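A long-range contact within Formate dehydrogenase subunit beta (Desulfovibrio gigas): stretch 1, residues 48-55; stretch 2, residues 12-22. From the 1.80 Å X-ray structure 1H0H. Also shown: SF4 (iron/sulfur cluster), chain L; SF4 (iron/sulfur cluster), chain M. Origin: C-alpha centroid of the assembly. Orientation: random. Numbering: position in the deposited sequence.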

# COMPACT_ATOMS: atom_id res chain seq x y z
N THR B 48 14.85 22.43 -16.29
CA THR B 48 13.75 22.28 -15.36
C THR B 48 12.78 23.43 -15.53
O THR B 48 13.02 24.53 -15.04
CB THR B 48 14.33 22.29 -13.93
OG1 THR B 48 15.38 21.32 -13.82
CG2 THR B 48 13.27 21.89 -12.92
N TYR B 49 11.67 23.17 -16.22
CA TYR B 49 10.73 24.20 -16.57
C TYR B 49 9.57 24.29 -15.59
O TYR B 49 8.85 25.27 -15.57
CB TYR B 49 10.10 23.89 -17.91
CG TYR B 49 11.00 23.56 -19.08
CD1 TYR B 49 12.35 23.94 -19.11
CD2 TYR B 49 10.48 22.88 -20.17
CE1 TYR B 49 13.14 23.65 -20.21
CE2 TYR B 49 11.26 22.59 -21.25
CZ TYR B 49 12.59 22.97 -21.27
OH TYR B 49 13.32 22.66 -22.39
N LYS B 50 9.36 23.22 -14.83
CA LYS B 50 8.22 23.14 -13.93
C LYS B 50 8.84 22.78 -12.60
O LYS B 50 9.59 21.80 -12.50
CB LYS B 50 7.23 22.07 -14.42
CG LYS B 50 5.93 21.94 -13.61
CD LYS B 50 5.08 23.24 -13.66
CE LYS B 50 3.65 22.97 -13.27
NZ LYS B 50 2.81 24.22 -13.03
N LEU B 51 8.61 23.63 -11.62
CA LEU B 51 9.23 23.44 -10.33
C LEU B 51 8.24 23.62 -9.19
O LEU B 51 7.68 24.70 -9.00
CB LEU B 51 10.38 24.44 -10.18
CG LEU B 51 11.17 24.21 -8.90
CD1 LEU B 51 11.94 22.92 -8.96
CD2 LEU B 51 12.10 25.41 -8.65
N VAL B 52 8.01 22.56 -8.42
CA VAL B 52 7.09 22.68 -7.30
C VAL B 52 7.80 23.30 -6.10
O VAL B 52 8.66 22.69 -5.45
CB VAL B 52 6.41 21.33 -6.93
CG1 VAL B 52 5.51 21.52 -5.73
CG2 VAL B 52 5.59 20.80 -8.14
N ARG B 53 7.46 24.55 -5.84
CA ARG B 53 8.07 25.27 -4.75
C ARG B 53 7.28 24.96 -3.50
O ARG B 53 6.07 24.76 -3.57
CB ARG B 53 8.08 26.76 -5.06
CG ARG B 53 8.98 27.14 -6.21
CD ARG B 53 8.99 28.64 -6.48
NE ARG B 53 9.68 29.01 -7.72
CZ ARG B 53 11.00 29.05 -7.85
NH1 ARG B 53 11.79 28.72 -6.82
NH2 ARG B 53 11.54 29.42 -8.99
N MET B 54 7.96 24.88 -2.36
CA MET B 54 7.30 24.45 -1.13
C MET B 54 7.81 25.30 0.02
O MET B 54 9.04 25.37 0.25
CB MET B 54 7.56 22.96 -0.86
CG MET B 54 7.20 22.00 -2.01
SD MET B 54 7.91 20.29 -1.81
CE MET B 54 6.89 19.62 -0.47
N HIS B 55 6.89 25.96 0.73
CA HIS B 55 7.29 26.84 1.84
C HIS B 55 6.42 26.71 3.07
O HIS B 55 5.19 26.91 3.03
CB HIS B 55 7.32 28.31 1.39
CG HIS B 55 8.42 28.63 0.44
ND1 HIS B 55 8.19 28.97 -0.88
CD2 HIS B 55 9.77 28.62 0.59
CE1 HIS B 55 9.35 29.18 -1.49
NE2 HIS B 55 10.32 28.98 -0.62
FE1 SF4 L . -1.01 18.96 -9.40
FE2 SF4 L . 1.71 19.45 -9.65
FE3 SF4 L . 0.41 20.11 -7.31
FE4 SF4 L . 0.77 17.39 -8.02
S1 SF4 L . 2.38 18.89 -7.53
S2 SF4 L . -1.15 18.42 -7.15
S3 SF4 L . 0.63 17.60 -10.32
S4 SF4 L . 0.05 21.01 -9.47
FE1 SF4 M . 4.35 21.73 -20.69
FE2 SF4 M . 3.64 22.19 -18.08
FE3 SF4 M . 5.10 24.07 -19.49
FE4 SF4 M . 6.26 21.70 -18.70
S1 SF4 M . 5.38 23.37 -17.36
S2 SF4 M . 6.38 22.74 -20.75
S3 SF4 M . 4.60 20.24 -18.84
S4 SF4 M . 3.01 23.44 -20.07
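Stretch 2 (12-22) TACRGCQVACK

Iron-sulfur proteins often bind their clusters through closely spaced cysteines in a loop that runs into a helix, and such a segment can pack against a strand elsewhere in the chain. The beta subunit of formate dehydrogenase offers a compact example. Stretch 2 begins as a loop, in which Ala-13 (phi/psi 57/38) and Arg-15 (62/14) both adopt left-handed backbone conformations, and then becomes a helix from Gly-16 to Lys-22, with Arg-15 at the N-cap position. Backbone hydrogen bonds hold the first turns, from Val-19 N to Arg-15 O (3.2 Å) and from Ala-20 N to Gly-16 O (2.7 Å). Stretch 1 enters from a loop, with a bend at Tyr-49 (phi/psi -96/-20), and includes a strand that runs through Val-52 to His-55. The helix lies nearly antiparallel to this strand: their N-to-C directions differ by 157° (signed crossing angle -157°), and the axes approach to 7.7 Å. The register follows from this direction. Thr-48 lies nearest Lys-22, with 7.1 Å between their CA atoms; Lys-50 faces Gln-18 at a CA-CA distance of 5.1 Å; and Val-52 is matched with Arg-15 at 6.5 Å between CA atoms. Together the two stretches bury 604 Å² of surface, both sides summed.

At the center, Gln-18 does what a strand neighbor might otherwise do. Its extended side chain (chi1 and chi2 both t) brings OE1 to 3.0 Å from Val-52 N, and the nearly straight hydrogen bond, 169° at the hydrogen, satisfies a backbone amide of the strand. Water reinforces the join: one molecule donates to both Gln-18 O and Lys-50 O, its oxygen lying 2.8 Å from Gln-18 O and 2.8 Å from Lys-50 O, and so links the two backbones.

Alternation along the strand decides which of its side chains face stretch 2. Val-52 and Met-54 point toward stretch 2, whereas Arg-53 points away and makes no contact. Val-52 packs its CB 3.8 Å from Arg-15 CG, its CG1 4.0 Å from Ala-13 CB, and its CG2 3.6 Å from Cys-17 SG. Met-54 extends the apolar patch, with CE 4.0 Å from Ala-13 CB, and places SD over one face of the Arg-15 guanidinium, 4.3 Å from CZ. Farther along the helix, Lys-50 CB rests 3.8 Å from Cys-21 CB, although the end of the lysine leads away. Lys-22 NZ donates a hydrogen bond of 2.9 Å to Thr-48 OG1, a polar tie near that end of the contact.

The same contact borders both clusters. Cys-14 SG binds FE4 of the chain L cluster at 2.4 Å and also accepts a hydrogen bond from Gly-16 N (3.3 Å), while Cys-17 SG binds FE2 of that cluster at 2.3 Å. One helical turn later, Cys-21 SG binds FE4 of the chain M cluster at 2.2 Å and lies obliquely to the Tyr-49 ring, 3.9 Å from CD2. Stretch 1 reaches both clusters as well: Val-52 CG2 is 3.8 Å from S1 of the chain L cluster, and Lys-50 CB is 3.7 Å from S1 of the chain M cluster.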

# COMPACT_ATOMS: atom_id res chain seq x y z
N THR B 12 -1.16 19.14 -3.86
CA THR B 12 -0.65 18.35 -2.75
C THR B 12 0.86 18.20 -2.84
O THR B 12 1.45 17.47 -2.05
CB THR B 12 -1.30 16.97 -2.74
OG1 THR B 12 -1.19 16.41 -4.06
CG2 THR B 12 -2.79 17.08 -2.47
N ALA B 13 1.47 18.90 -3.79
CA ALA B 13 2.90 18.80 -4.01
C ALA B 13 3.31 17.34 -4.29
O ALA B 13 4.37 16.86 -3.86
CB ALA B 13 3.68 19.42 -2.84
N CYS B 14 2.44 16.63 -5.02
CA CYS B 14 2.71 15.24 -5.40
C CYS B 14 3.91 15.18 -6.36
O CYS B 14 4.50 14.13 -6.59
CB CYS B 14 1.45 14.63 -6.04
SG CYS B 14 1.10 15.05 -7.74
N ARG B 15 4.26 16.34 -6.91
CA ARG B 15 5.36 16.45 -7.89
C ARG B 15 5.17 15.67 -9.21
O ARG B 15 6.08 15.50 -10.02
CB ARG B 15 6.74 16.34 -7.24
CG ARG B 15 7.07 17.64 -6.49
CD ARG B 15 8.53 17.80 -6.12
NE ARG B 15 8.84 17.03 -4.92
CZ ARG B 15 9.85 17.29 -4.13
NH1 ARG B 15 10.67 18.32 -4.43
NH2 ARG B 15 10.06 16.53 -3.06
N GLY B 16 3.95 15.22 -9.45
CA GLY B 16 3.62 14.63 -10.74
C GLY B 16 3.92 15.58 -11.93
O GLY B 16 4.51 15.15 -12.92
N CYS B 17 3.52 16.85 -11.81
CA CYS B 17 3.75 17.84 -12.87
C CYS B 17 5.25 18.05 -13.14
O CYS B 17 5.69 18.13 -14.31
CB CYS B 17 3.08 19.19 -12.52
SG CYS B 17 3.55 19.86 -10.91
N GLN B 18 6.03 18.17 -12.08
CA GLN B 18 7.47 18.41 -12.20
C GLN B 18 8.12 17.30 -12.99
O GLN B 18 8.85 17.56 -13.95
CB GLN B 18 8.13 18.56 -10.82
CG GLN B 18 9.62 18.83 -10.82
CD GLN B 18 10.16 19.18 -9.44
OE1 GLN B 18 9.61 20.03 -8.73
NE2 GLN B 18 11.23 18.52 -9.07
N VAL B 19 7.83 16.06 -12.61
CA VAL B 19 8.35 14.89 -13.32
C VAL B 19 7.76 14.77 -14.74
O VAL B 19 8.48 14.55 -15.71
CB VAL B 19 8.13 13.61 -12.50
CG1 VAL B 19 8.58 12.37 -13.26
CG2 VAL B 19 8.92 13.74 -11.19
N ALA B 20 6.46 14.98 -14.85
CA ALA B 20 5.79 14.82 -16.13
C ALA B 20 6.37 15.74 -17.20
O ALA B 20 6.52 15.32 -18.35
CB ALA B 20 4.25 15.04 -16.00
N CYS B 21 6.67 16.98 -16.81
CA CYS B 21 7.25 17.96 -17.73
C CYS B 21 8.57 17.38 -18.24
O CYS B 21 8.85 17.37 -19.44
CB CYS B 21 7.49 19.30 -17.03
SG CYS B 21 8.11 20.57 -18.16
N LYS B 22 9.39 16.87 -17.33
CA LYS B 22 10.68 16.32 -17.74
C LYS B 22 10.52 15.10 -18.65
O LYS B 22 11.23 14.97 -19.66
CB LYS B 22 11.57 15.97 -16.52
CG LYS B 22 11.98 17.20 -15.67
CD LYS B 22 13.36 17.10 -15.06
CE LYS B 22 13.81 18.46 -14.45
NZ LYS B 22 15.26 18.46 -14.06
O HOH W 1 10.35 20.69 -6.15
O HOH W 2 10.45 19.87 -14.30